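Local atomic coordinates of acidocalcisomal pyrophosphatase (Trypanosoma brucei brucei, PDB entry 5C5V), a protein that probably hydrolyses inorganic pyrophosphate to phosphate with the help of magnesium ions, as soluble pyrophosphatases of its family do. Residues F188-D193 / K297-G302; G192-N197 / E291-Y296; P222-E227 / K254-V259. All blocks are in the same frame, centred on the assembly; numbering follows the deposited sequence.

In the fold
Running from the N terminus, the chain passes the helices and strands before strand 185-186 and then enters the loop before strand 197-200, where contacts 1 and 2 both begin and share Gly-192 and Asp-193. Contact 3 comes next: strand 224-227 pairs with strand 254-263, closing a loop that holds the whole of strand 238-251. The chain then returns along helix 285-295, whose last turn closes contact 2, and the loop after it, 297-302, closes contact 1. Contact 3 is therefore nested inside contact 2, and contact 2 within contact 1 apart from the shared residues. Together they tie loop, helix and sheet around one imidodiphosphate, which all three touch.

Contact 1 of 3, residues F188-D193 / K297-G302; sequences FYKHGD and KICQGG. With 2PN (imidodiphosphoric acid), chain C.
Lys-190 lies against Cys-299 and Gln-300, and its aliphatic chain forms the tight part of this contact. Its CB sits 3.6 Å from Cys-299 SG and equally close, 3.6 Å, to Gln-300 CD. Gln-300, bent at chi2, lays its amide across the root of the lysine. The thiol also approaches the backbone, SG being 3.5 Å from His-191 N. In Lys-190, chi1 (-172°) sets CG anti to the backbone N, and the chain beyond it is extended. CD and CE still lie 3.5 Å from Cys-299 O, and the one hydrogen bond across the contact forms at the exposed, looser end, NZ donating to Cys-299 O at 2.9 Å with a C=O...donor angle of 160°. No buried residue takes part in the contact. The 3-10 turn at 298-300 is braced by Lys-297 O, which accepts from Gln-300 N and Gly-302 N on opposite faces of its plane. At the head of the turn Lys-297 NZ donates to imidodiphosphate O2 at 2.8 Å and pairs with Asp-251. The contact thus joins the loop before strand 197-200 to the loop after helix 285-295: Gln-300 touches Lys-182 of strand 177-182, and the His-191 ring meets Trp-292 of that helix edge-to-face.

Contact 2 of 3, residues G192-N197 / E291-Y296; sequences GDMMWN and EWFRVY. With 2PN (imidodiphosphoric acid), chain C.
Trp-292 is the broad bump of the helix, and segment 192-197 forms much of the hollow that receives it. Its chi1 (-162°) sets CG anti to the backbone N, and CB points toward the loop; the two faces and the edge of the indole have different partners. Over one face stands the methyl of Met-194, with CE 3.6 Å from Trp-292 CZ3 and 4.0 Å from the centroid of the six-membered ring, a CH-pi contact. The sulfur follows, its SD lying 4.9 Å from the same centroid, so the pair is also a Met-aromatic contact, the two side chains crossing at about a right angle. On the opposite face, Tyr-296 CB rests toward the rim of the indole. Gly-192 O comes near the ring plane at the edge, 4.0 Å from Trp-292 CZ2, while Met-195 CE approaches obliquely to 3.8 Å from Trp-292 CD1.

A second hollow takes the tip of Met-194. Its chain, bent at chi3, brings CE to 3.9 Å from Phe-293 CZ as well, so this methyl fills the notch between two aromatic rings of consecutive helix residues. The edge of the Tyr-296 ring faces the ligand: its OH donates to imidodiphosphate O3 at 2.6 Å, and O3 lies near the ring plane. Through Tyr-296 the indole packing leads to the imidodiphosphate pocket.

Around the contact, Trp-196 covers Ala-288 and Ile-289 of the same helix, while Asp-193 of a second subunit packs on Trp-292. Phe-293 touches Val-226 of strand 224-227 and Met-249 of strand 238-251, seating helix 285-295 against the sheet.

Contact 3 of 3, residues P222-E227 / K254-V259; sequences PVDAVE and KMDWKV. With MG (magnesium ion), chain E; MG (magnesium ion), chain G; MG (magnesium ion), chain D; 2PN (imidodiphosphoric acid), chain C.
The carboxylates of Asp-224 and Asp-256 meet with their planes 70° apart, OD2 of Asp-224 lying 2.9 Å from OD1 of Asp-256. This is not a hydrogen bond; the close approach is explained by the shared magnesium ion, which lies 2.0 Å from Asp-224 OD2 and 2.0 Å from Asp-256 OD1 and probably offsets their repulsion. Within segment 254-259, Met-255 CE lies over the centre of one face of the Trp-257 ring. Each carboxylate spends its other oxygen on a further magnesium: Asp-224 OD1 binds one at 2.0 Å and Asp-256 OD2 another at 2.0 Å. All three ions also hold imidodiphosphate oxygens. A water bridging the two ions on Asp-224 probably corresponds to the attacking nucleophile of this family.

Lys-258, bent at chi2 and chi4, brings NZ to the anti side of Asp-224 OD2 at 3.1 Å, 27° out of the carboxylate plane. The same NZ donates to Asp-256 O and forms salt bridges with both carboxylates, weakly hydrogen-bonded to Asp-256 OD2; its charge would be expected to offset some of the acidic cluster.

Backbone bonds fix the register: Val-259 N donates to Asp-224 O at 2.9 Å, and Val-226 N to Val-259 O at 2.7 Å, N-H...O 175°. Strand 224-227 pairs parallel with 254-263 and antiparallel with 197-200, and so lies between them, with Trp-257 turned to helix 316-336.

Contact 1 of 3, residues F188-D193 / K297-G302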
loop_
_atom_site.group_PDB
_atom_site.type_symbol
_atom_site.label_atom_id
_atom_site.label_comp_id
_atom_site.label_asym_id
_atom_site.label_seq_id
_atom_site.Cartn_x
_atom_site.Cartn_y
_atom_site.Cartn_z
ATOM N N PHE A 188 30.715 -16.707 -2.845
ATOM C CA PHE A 188 30.008 -15.428 -2.865
ATOM C C PHE A 188 29.860 -14.998 -4.308
ATOM O O PHE A 188 30.773 -15.205 -5.101
ATOM C CB PHE A 188 30.752 -14.347 -2.078
ATOM C CG PHE A 188 30.868 -14.627 -0.605
ATOM C CD1 PHE A 188 29.994 -14.035 0.295
ATOM C CD2 PHE A 188 31.850 -15.480 -0.120
ATOM C CE1 PHE A 188 30.092 -14.287 1.644
ATOM C CE2 PHE A 188 31.958 -15.728 1.231
ATOM C CZ PHE A 188 31.078 -15.131 2.113
ATOM N N TYR A 189 28.718 -14.419 -4.660
ATOM C CA TYR A 189 28.564 -13.859 -5.993
ATOM C C TYR A 189 29.645 -12.823 -6.257
ATOM O O TYR A 189 29.838 -11.900 -5.467
ATOM C CB TYR A 189 27.209 -13.199 -6.163
ATOM C CG TYR A 189 26.044 -14.129 -6.248
ATOM C CD1 TYR A 189 26.109 -15.290 -7.006
ATOM C CD2 TYR A 189 24.857 -13.831 -5.592
ATOM C CE1 TYR A 189 25.028 -16.126 -7.092
ATOM C CE2 TYR A 189 23.774 -14.662 -5.671
ATOM C CZ TYR A 189 23.861 -15.807 -6.418
ATOM O OH TYR A 189 22.769 -16.634 -6.508
ATOM N N LYS A 190 30.340 -12.966 -7.373
ATOM C CA LYS A 190 31.348 -11.990 -7.739
ATOM C C LYS A 190 30.703 -10.813 -8.470
ATOM O O LYS A 190 31.127 -9.665 -8.310
ATOM C CB LYS A 190 32.419 -12.643 -8.603
ATOM C CG LYS A 190 33.605 -11.775 -8.880
ATOM C CD LYS A 190 34.665 -12.583 -9.607
ATOM C CE LYS A 190 35.763 -11.700 -10.170
ATOM N NZ LYS A 190 36.647 -12.507 -11.065
ATOM N N HIS A 191 29.651 -11.101 -9.229
ATOM C CA HIS A 191 28.996 -10.108 -10.077
ATOM C C HIS A 191 28.403 -8.942 -9.302
ATOM O O HIS A 191 28.423 -7.805 -9.762
ATOM C CB HIS A 191 27.897 -10.776 -10.901
ATOM C CG HIS A 191 27.151 -9.837 -11.798
ATOM N ND1 HIS A 191 27.780 -9.024 -12.717
ATOM C CD2 HIS A 191 25.822 -9.595 -11.927
ATOM C CE1 HIS A 191 26.874 -8.313 -13.368
ATOM N NE2 HIS A 191 25.679 -8.651 -12.916
ATOM N N GLY A 192 27.862 -9.247 -8.126
ATOM C CA GLY A 192 27.228 -8.256 -7.278
ATOM C C GLY A 192 26.260 -8.933 -6.327
ATOM O O GLY A 192 26.214 -10.163 -6.247
ATOM N N ASP A 193 25.475 -8.138 -5.615
ATOM C CA ASP A 193 24.469 -8.699 -4.736
ATOM C C ASP A 193 23.235 -9.163 -5.511
ATOM O O ASP A 193 22.895 -8.624 -6.579
ATOM C CB ASP A 193 24.060 -7.690 -3.663
ATOM C CG ASP A 193 25.206 -7.324 -2.753
ATOM O OD1 ASP A 193 25.580 -8.180 -1.925
ATOM O OD2 ASP A 193 25.739 -6.196 -2.858
ATOM N N LYS A 297 27.626 -15.046 -14.185
ATOM C CA LYS A 297 28.730 -15.997 -14.082
ATOM C C LYS A 297 29.912 -15.667 -14.996
ATOM O O LYS A 297 30.971 -16.280 -14.884
ATOM C CB LYS A 297 28.238 -17.424 -14.374
ATOM C CG LYS A 297 27.374 -18.024 -13.253
ATOM C CD LYS A 297 26.879 -19.431 -13.608
ATOM C CE LYS A 297 25.928 -19.984 -12.537
ATOM N NZ LYS A 297 25.468 -21.388 -12.805
ATOM N N ILE A 298 29.733 -14.700 -15.890
ATOM C CA ILE A 298 30.772 -14.360 -16.857
ATOM C C ILE A 298 32.039 -13.877 -16.159
ATOM O O ILE A 298 33.145 -14.265 -16.531
ATOM C CB ILE A 298 30.292 -13.291 -17.858
ATOM C CG1 ILE A 298 29.207 -13.873 -18.763
ATOM C CG2 ILE A 298 31.455 -12.798 -18.699
ATOM C CD1 ILE A 298 28.605 -12.876 -19.731
ATOM N N CYS A 299 31.874 -13.046 -15.134
ATOM C CA CYS A 299 33.015 -12.556 -14.364
ATOM C C CYS A 299 33.688 -13.679 -13.575
ATOM O O CYS A 299 34.763 -13.483 -13.007
ATOM C CB CYS A 299 32.569 -11.446 -13.400
ATOM S SG CYS A 299 31.519 -12.016 -12.011
ATOM N N GLN A 300 33.071 -14.861 -13.573
ATOM C CA GLN A 300 33.600 -16.021 -12.846
ATOM C C GLN A 300 34.225 -17.047 -13.776
ATOM O O GLN A 300 34.696 -18.082 -13.331
ATOM C CB GLN A 300 32.496 -16.709 -12.037
ATOM C CG GLN A 300 31.924 -15.907 -10.886
ATOM C CD GLN A 300 32.693 -16.108 -9.587
ATOM O OE1 GLN A 300 33.931 -16.115 -9.566
ATOM N NE2 GLN A 300 31.959 -16.277 -8.492
ATOM N N GLY A 301 34.242 -16.749 -15.068
ATOM C CA GLY A 301 34.784 -17.673 -16.045
ATOM C C GLY A 301 33.735 -18.476 -16.790
ATOM O O GLY A 301 34.062 -19.262 -17.676
ATOM N N GLY A 302 32.470 -18.269 -16.454
ATOM C CA GLY A 302 31.396 -18.965 -17.130
ATOM C C GLY A 302 31.009 -18.212 -18.389
ATOM O O GLY A 302 31.717 -17.308 -18.834
HETATM P P1 2PN C . 23.584 -21.388 -9.625
HETATM O O1 2PN C . 24.511 -22.333 -8.817
HETATM O O2 2PN C . 23.362 -22.009 -11.030
HETATM O O3 2PN C . 24.218 -19.969 -9.667
HETATM N N1 2PN C . 22.165 -21.228 -8.830
HETATM P P2 2PN C . 21.037 -22.408 -8.688
HETATM O O4 2PN C . 21.676 -23.721 -8.109
HETATM O O5 2PN C . 20.515 -22.691 -10.084
HETATM O O6 2PN C . 19.954 -21.962 -7.807
#

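Contact 2 of 3, residues G192-N197 / E291-Y296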
loop_
_atom_site.group_PDB
_atom_site.type_symbol
_atom_site.label_atom_id
_atom_site.label_comp_id
_atom_site.label_asym_id
_atom_site.label_seq_id
_atom_site.Cartn_x
_atom_site.Cartn_y
_atom_site.Cartn_z
ATOM N N GLY A 192 27.862 -9.247 -8.126
ATOM C CA GLY A 192 27.228 -8.256 -7.278
ATOM C C GLY A 192 26.260 -8.933 -6.327
ATOM O O GLY A 192 26.214 -10.163 -6.247
ATOM N N ASP A 193 25.475 -8.138 -5.615
ATOM C CA ASP A 193 24.469 -8.699 -4.736
ATOM C C ASP A 193 23.235 -9.163 -5.511
ATOM O O ASP A 193 22.895 -8.624 -6.579
ATOM C CB ASP A 193 24.060 -7.690 -3.663
ATOM C CG ASP A 193 25.206 -7.324 -2.753
ATOM O OD1 ASP A 193 25.580 -8.180 -1.925
ATOM O OD2 ASP A 193 25.739 -6.196 -2.858
ATOM N N MET A 194 22.599 -10.192 -4.962
ATOM C CA MET A 194 21.273 -10.620 -5.365
ATOM C C MET A 194 20.335 -9.540 -4.858
ATOM O O MET A 194 20.378 -9.193 -3.683
ATOM C CB MET A 194 20.946 -12.006 -4.774
ATOM C CG MET A 194 19.509 -12.489 -4.941
ATOM S SD MET A 194 19.021 -12.639 -6.666
ATOM C CE MET A 194 20.175 -13.893 -7.224
ATOM N N MET A 195 19.502 -9.004 -5.740
ATOM C CA MET A 195 18.765 -7.789 -5.437
ATOM C C MET A 195 17.307 -8.069 -5.143
ATOM O O MET A 195 16.503 -7.144 -4.993
ATOM C CB MET A 195 18.909 -6.804 -6.605
ATOM C CG MET A 195 20.373 -6.550 -6.915
ATOM S SD MET A 195 20.710 -5.361 -8.223
ATOM C CE MET A 195 20.046 -6.247 -9.638
ATOM N N TRP A 196 16.981 -9.356 -5.066
ATOM C CA TRP A 196 15.674 -9.827 -4.633
ATOM C C TRP A 196 15.899 -11.058 -3.766
ATOM O O TRP A 196 16.975 -11.657 -3.812
ATOM C CB TRP A 196 14.785 -10.164 -5.827
ATOM C CG TRP A 196 14.761 -9.064 -6.837
ATOM C CD1 TRP A 196 13.880 -8.040 -6.897
ATOM C CD2 TRP A 196 15.690 -8.867 -7.911
ATOM N NE1 TRP A 196 14.194 -7.204 -7.943
ATOM C CE2 TRP A 196 15.301 -7.695 -8.586
ATOM C CE3 TRP A 196 16.805 -9.570 -8.371
ATOM C CZ2 TRP A 196 15.988 -7.210 -9.698
ATOM C CZ3 TRP A 196 17.491 -9.089 -9.474
ATOM C CH2 TRP A 196 17.081 -7.920 -10.127
ATOM N N ASN A 197 14.901 -11.429 -2.972
ATOM C CA ASN A 197 14.980 -12.662 -2.217
ATOM C C ASN A 197 15.037 -13.813 -3.192
ATOM O O ASN A 197 14.151 -13.954 -4.036
ATOM C CB ASN A 197 13.783 -12.829 -1.285
ATOM C CG ASN A 197 13.720 -11.763 -0.226
ATOM O OD1 ASN A 197 14.674 -11.562 0.520
ATOM N ND2 ASN A 197 12.588 -11.081 -0.143
ATOM N N GLU A 291 18.739 -9.783 -16.948
ATOM C CA GLU A 291 20.112 -9.379 -17.224
ATOM C C GLU A 291 21.098 -9.886 -16.170
ATOM O O GLU A 291 22.172 -10.381 -16.503
ATOM C CB GLU A 291 20.202 -7.849 -17.330
ATOM C CG GLU A 291 21.627 -7.334 -17.527
ATOM C CD GLU A 291 22.217 -7.635 -18.901
ATOM O OE1 GLU A 291 21.504 -8.150 -19.794
ATOM O OE2 GLU A 291 23.421 -7.353 -19.090
ATOM N N TRP A 292 20.736 -9.751 -14.901
ATOM C CA TRP A 292 21.559 -10.269 -13.823
ATOM C C TRP A 292 21.844 -11.783 -14.030
ATOM O O TRP A 292 22.992 -12.232 -13.964
ATOM C CB TRP A 292 20.867 -10.027 -12.484
ATOM C CG TRP A 292 21.785 -10.124 -11.312
ATOM C CD1 TRP A 292 22.405 -9.084 -10.657
ATOM C CD2 TRP A 292 22.206 -11.323 -10.647
ATOM N NE1 TRP A 292 23.178 -9.576 -9.624
ATOM C CE2 TRP A 292 23.072 -10.942 -9.598
ATOM C CE3 TRP A 292 21.937 -12.679 -10.837
ATOM C CZ2 TRP A 292 23.670 -11.869 -8.750
ATOM C CZ3 TRP A 292 22.530 -13.596 -9.994
ATOM C CH2 TRP A 292 23.387 -13.187 -8.964
ATOM N N PHE A 293 20.806 -12.561 -14.315
ATOM C CA PHE A 293 21.002 -14.000 -14.506
ATOM C C PHE A 293 21.682 -14.305 -15.826
ATOM O O PHE A 293 22.336 -15.343 -15.958
ATOM C CB PHE A 293 19.678 -14.762 -14.407
ATOM C CG PHE A 293 19.225 -14.984 -13.000
ATOM C CD1 PHE A 293 20.015 -15.717 -12.118
ATOM C CD2 PHE A 293 18.028 -14.463 -12.546
ATOM C CE1 PHE A 293 19.622 -15.917 -10.808
ATOM C CE2 PHE A 293 17.629 -14.659 -11.237
ATOM C CZ PHE A 293 18.430 -15.387 -10.366
ATOM N N ARG A 294 21.564 -13.390 -16.788
ATOM C CA ARG A 294 22.224 -13.586 -18.070
ATOM C C ARG A 294 23.736 -13.532 -17.905
ATOM O O ARG A 294 24.448 -14.400 -18.416
ATOM C CB ARG A 294 21.788 -12.531 -19.097
ATOM C CG ARG A 294 22.390 -12.776 -20.493
ATOM C CD ARG A 294 22.028 -11.695 -21.512
ATOM N NE ARG A 294 22.725 -10.445 -21.238
ATOM C CZ ARG A 294 23.932 -10.148 -21.720
ATOM N NH1 ARG A 294 24.573 -11.001 -22.516
ATOM N NH2 ARG A 294 24.497 -8.991 -21.416
ATOM N N VAL A 295 24.223 -12.555 -17.141
ATOM C CA VAL A 295 25.652 -12.255 -17.141
ATOM C C VAL A 295 26.424 -12.622 -15.873
ATOM O O VAL A 295 27.657 -12.551 -15.879
ATOM C CB VAL A 295 25.903 -10.735 -17.373
ATOM C CG1 VAL A 295 25.169 -10.248 -18.602
ATOM C CG2 VAL A 295 25.495 -9.916 -16.145
ATOM N N TYR A 296 25.737 -13.014 -14.797
ATOM C CA TYR A 296 26.407 -13.032 -13.490
ATOM C C TYR A 296 27.593 -13.988 -13.383
ATOM O O TYR A 296 28.497 -13.742 -12.604
ATOM C CB TYR A 296 25.398 -13.319 -12.363
ATOM C CG TYR A 296 24.879 -14.745 -12.212
ATOM C CD1 TYR A 296 25.112 -15.463 -11.044
ATOM C CD2 TYR A 296 24.114 -15.346 -13.208
ATOM C CE1 TYR A 296 24.611 -16.769 -10.871
ATOM C CE2 TYR A 296 23.624 -16.656 -13.058
ATOM C CZ TYR A 296 23.869 -17.352 -11.882
ATOM O OH TYR A 296 23.383 -18.618 -11.729
HETATM P P1 2PN C . 23.584 -21.388 -9.625
HETATM O O1 2PN C . 24.511 -22.333 -8.817
HETATM O O2 2PN C . 23.362 -22.009 -11.030
HETATM O O3 2PN C . 24.218 -19.969 -9.667
HETATM N N1 2PN C . 22.165 -21.228 -8.830
HETATM P P2 2PN C . 21.037 -22.408 -8.688
HETATM O O4 2PN C . 21.676 -23.721 -8.109
HETATM O O5 2PN C . 20.515 -22.691 -10.084
HETATM O O6 2PN C . 19.954 -21.962 -7.807
#

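Contact 3 of 3, residues P222-E227 / K254-V259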
loop_
_atom_site.group_PDB
_atom_site.type_symbol
_atom_site.label_atom_id
_atom_site.label_comp_id
_atom_site.label_asym_id
_atom_site.label_seq_id
_atom_site.Cartn_x
_atom_site.Cartn_y
_atom_site.Cartn_z
ATOM N N PRO A 222 16.055 -28.177 -6.817
ATOM C CA PRO A 222 14.689 -27.651 -6.716
ATOM C C PRO A 222 14.488 -26.457 -7.653
ATOM O O PRO A 222 15.462 -25.786 -7.993
ATOM C CB PRO A 222 14.588 -27.221 -5.252
ATOM C CG PRO A 222 15.605 -28.029 -4.558
ATOM C CD PRO A 222 16.727 -28.212 -5.509
ATOM N N VAL A 223 13.253 -26.214 -8.071
ATOM C CA VAL A 223 12.929 -25.066 -8.908
ATOM C C VAL A 223 13.270 -23.747 -8.205
ATOM O O VAL A 223 12.957 -23.544 -7.025
ATOM C CB VAL A 223 11.434 -25.082 -9.305
ATOM C CG1 VAL A 223 11.026 -23.787 -10.016
ATOM C CG2 VAL A 223 11.141 -26.285 -10.182
ATOM N N ASP A 224 13.917 -22.855 -8.946
ATOM C CA ASP A 224 14.410 -21.594 -8.407
ATOM C C ASP A 224 13.346 -20.506 -8.448
ATOM O O ASP A 224 12.574 -20.418 -9.395
ATOM C CB ASP A 224 15.654 -21.143 -9.177
ATOM C CG ASP A 224 16.834 -22.095 -8.998
ATOM O OD1 ASP A 224 17.054 -22.583 -7.868
ATOM O OD2 ASP A 224 17.531 -22.357 -9.994
ATOM N N ALA A 225 13.318 -19.672 -7.415
ATOM C CA ALA A 225 12.333 -18.603 -7.330
ATOM C C ALA A 225 12.975 -17.255 -6.980
ATOM O O ALA A 225 13.906 -17.181 -6.174
ATOM C CB ALA A 225 11.255 -18.958 -6.313
ATOM N N VAL A 226 12.473 -16.194 -7.604
ATOM C CA VAL A 226 12.887 -14.841 -7.267
ATOM C C VAL A 226 11.695 -14.114 -6.666
ATOM O O VAL A 226 10.684 -13.911 -7.341
ATOM C CB VAL A 226 13.395 -14.081 -8.510
ATOM C CG1 VAL A 226 14.150 -12.833 -8.085
ATOM C CG2 VAL A 226 14.290 -14.983 -9.339
ATOM N N GLU A 227 11.791 -13.727 -5.405
ATOM C CA GLU A 227 10.681 -13.022 -4.775
ATOM C C GLU A 227 10.923 -11.500 -4.799
ATOM O O GLU A 227 11.910 -11.009 -4.253
ATOM C CB GLU A 227 10.480 -13.530 -3.346
ATOM C CG GLU A 227 9.193 -13.080 -2.694
ATOM C CD GLU A 227 9.273 -11.650 -2.174
ATOM O OE1 GLU A 227 10.359 -11.246 -1.696
ATOM O OE2 GLU A 227 8.248 -10.934 -2.230
ATOM N N LYS A 254 21.710 -26.791 -18.792
ATOM C CA LYS A 254 20.610 -27.417 -18.052
ATOM C C LYS A 254 19.413 -26.466 -17.947
ATOM O O LYS A 254 19.594 -25.258 -17.825
ATOM C CB LYS A 254 21.034 -27.799 -16.627
ATOM C CG LYS A 254 22.441 -28.326 -16.435
ATOM C CD LYS A 254 22.717 -29.641 -17.092
ATOM C CE LYS A 254 24.163 -30.030 -16.800
ATOM N NZ LYS A 254 24.456 -29.988 -15.333
ATOM N N MET A 255 18.196 -27.006 -17.973
ATOM C CA MET A 255 16.995 -26.194 -17.763
ATOM C C MET A 255 17.004 -25.648 -16.337
ATOM O O MET A 255 17.228 -26.374 -15.373
ATOM C CB MET A 255 15.718 -26.993 -18.017
ATOM C CG MET A 255 14.492 -26.134 -18.298
ATOM S SD MET A 255 14.564 -25.325 -19.922
ATOM C CE MET A 255 14.192 -23.628 -19.470
ATOM N N ASP A 256 16.788 -24.351 -16.202
ATOM C CA ASP A 256 16.967 -23.703 -14.916
ATOM C C ASP A 256 15.964 -22.571 -14.762
ATOM O O ASP A 256 16.342 -21.415 -14.553
ATOM C CB ASP A 256 18.402 -23.205 -14.790
ATOM C CG ASP A 256 18.849 -23.077 -13.365
ATOM O OD1 ASP A 256 18.173 -23.641 -12.469
ATOM O OD2 ASP A 256 19.894 -22.424 -13.134
ATOM N N TRP A 257 14.683 -22.928 -14.882
ATOM C CA TRP A 257 13.575 -21.993 -14.744
ATOM C C TRP A 257 13.775 -21.074 -13.570
ATOM O O TRP A 257 14.210 -21.505 -12.506
ATOM C CB TRP A 257 12.243 -22.721 -14.547
ATOM C CG TRP A 257 11.832 -23.644 -15.636
ATOM C CD1 TRP A 257 11.854 -25.007 -15.603
ATOM C CD2 TRP A 257 11.299 -23.284 -16.918
ATOM N NE1 TRP A 257 11.376 -25.521 -16.786
ATOM C CE2 TRP A 257 11.026 -24.486 -17.611
ATOM C CE3 TRP A 257 11.026 -22.064 -17.548
ATOM C CZ2 TRP A 257 10.494 -24.506 -18.895
ATOM C CZ3 TRP A 257 10.500 -22.083 -18.826
ATOM C CH2 TRP A 257 10.237 -23.297 -19.487
ATOM N N LYS A 258 13.433 -19.806 -13.766
ATOM C CA LYS A 258 13.460 -18.827 -12.686
ATOM C C LYS A 258 12.068 -18.259 -12.506
ATOM O O LYS A 258 11.618 -17.433 -13.305
ATOM C CB LYS A 258 14.471 -17.718 -12.985
ATOM C CG LYS A 258 15.921 -18.187 -13.029
ATOM C CD LYS A 258 16.476 -18.420 -11.637
ATOM C CE LYS A 258 17.923 -18.878 -11.695
ATOM N NZ LYS A 258 18.043 -20.243 -12.268
ATOM N N VAL A 259 11.375 -18.724 -11.473
ATOM C CA VAL A 259 10.009 -18.286 -11.239
ATOM C C VAL A 259 9.999 -16.921 -10.562
ATOM O O VAL A 259 10.707 -16.697 -9.577
ATOM C CB VAL A 259 9.216 -19.301 -10.381
ATOM C CG1 VAL A 259 7.826 -18.754 -10.053
ATOM C CG2 VAL A 259 9.102 -20.637 -11.099
HETATM MG MG MG E . 18.812 -23.802 -10.546
HETATM MG MG MG G . 18.788 -23.349 -7.312
HETATM MG MG MG D . 21.563 -22.192 -12.068
HETATM P P1 2PN C . 23.584 -21.388 -9.625
HETATM O O1 2PN C . 24.511 -22.333 -8.817
HETATM O O2 2PN C . 23.362 -22.009 -11.030
HETATM O O3 2PN C . 24.218 -19.969 -9.667
HETATM N N1 2PN C . 22.165 -21.228 -8.830
HETATM P P2 2PN C . 21.037 -22.408 -8.688
HETATM O O4 2PN C . 21.676 -23.721 -8.109
HETATM O O5 2PN C . 20.515 -22.691 -10.084
HETATM O O6 2PN C . 19.954 -21.962 -7.807
HETATM O O HOH W 1 17.053 -25.118 -10.269
HETATM O O HOH W 2 17.378 -24.968 -6.418
HETATM O O HOH W 3 21.164 -20.194 -11.633
HETATM O O HOH W 4 22.075 -24.353 -12.282
HETATM O O HOH W 5 19.341 -24.575 -8.860
#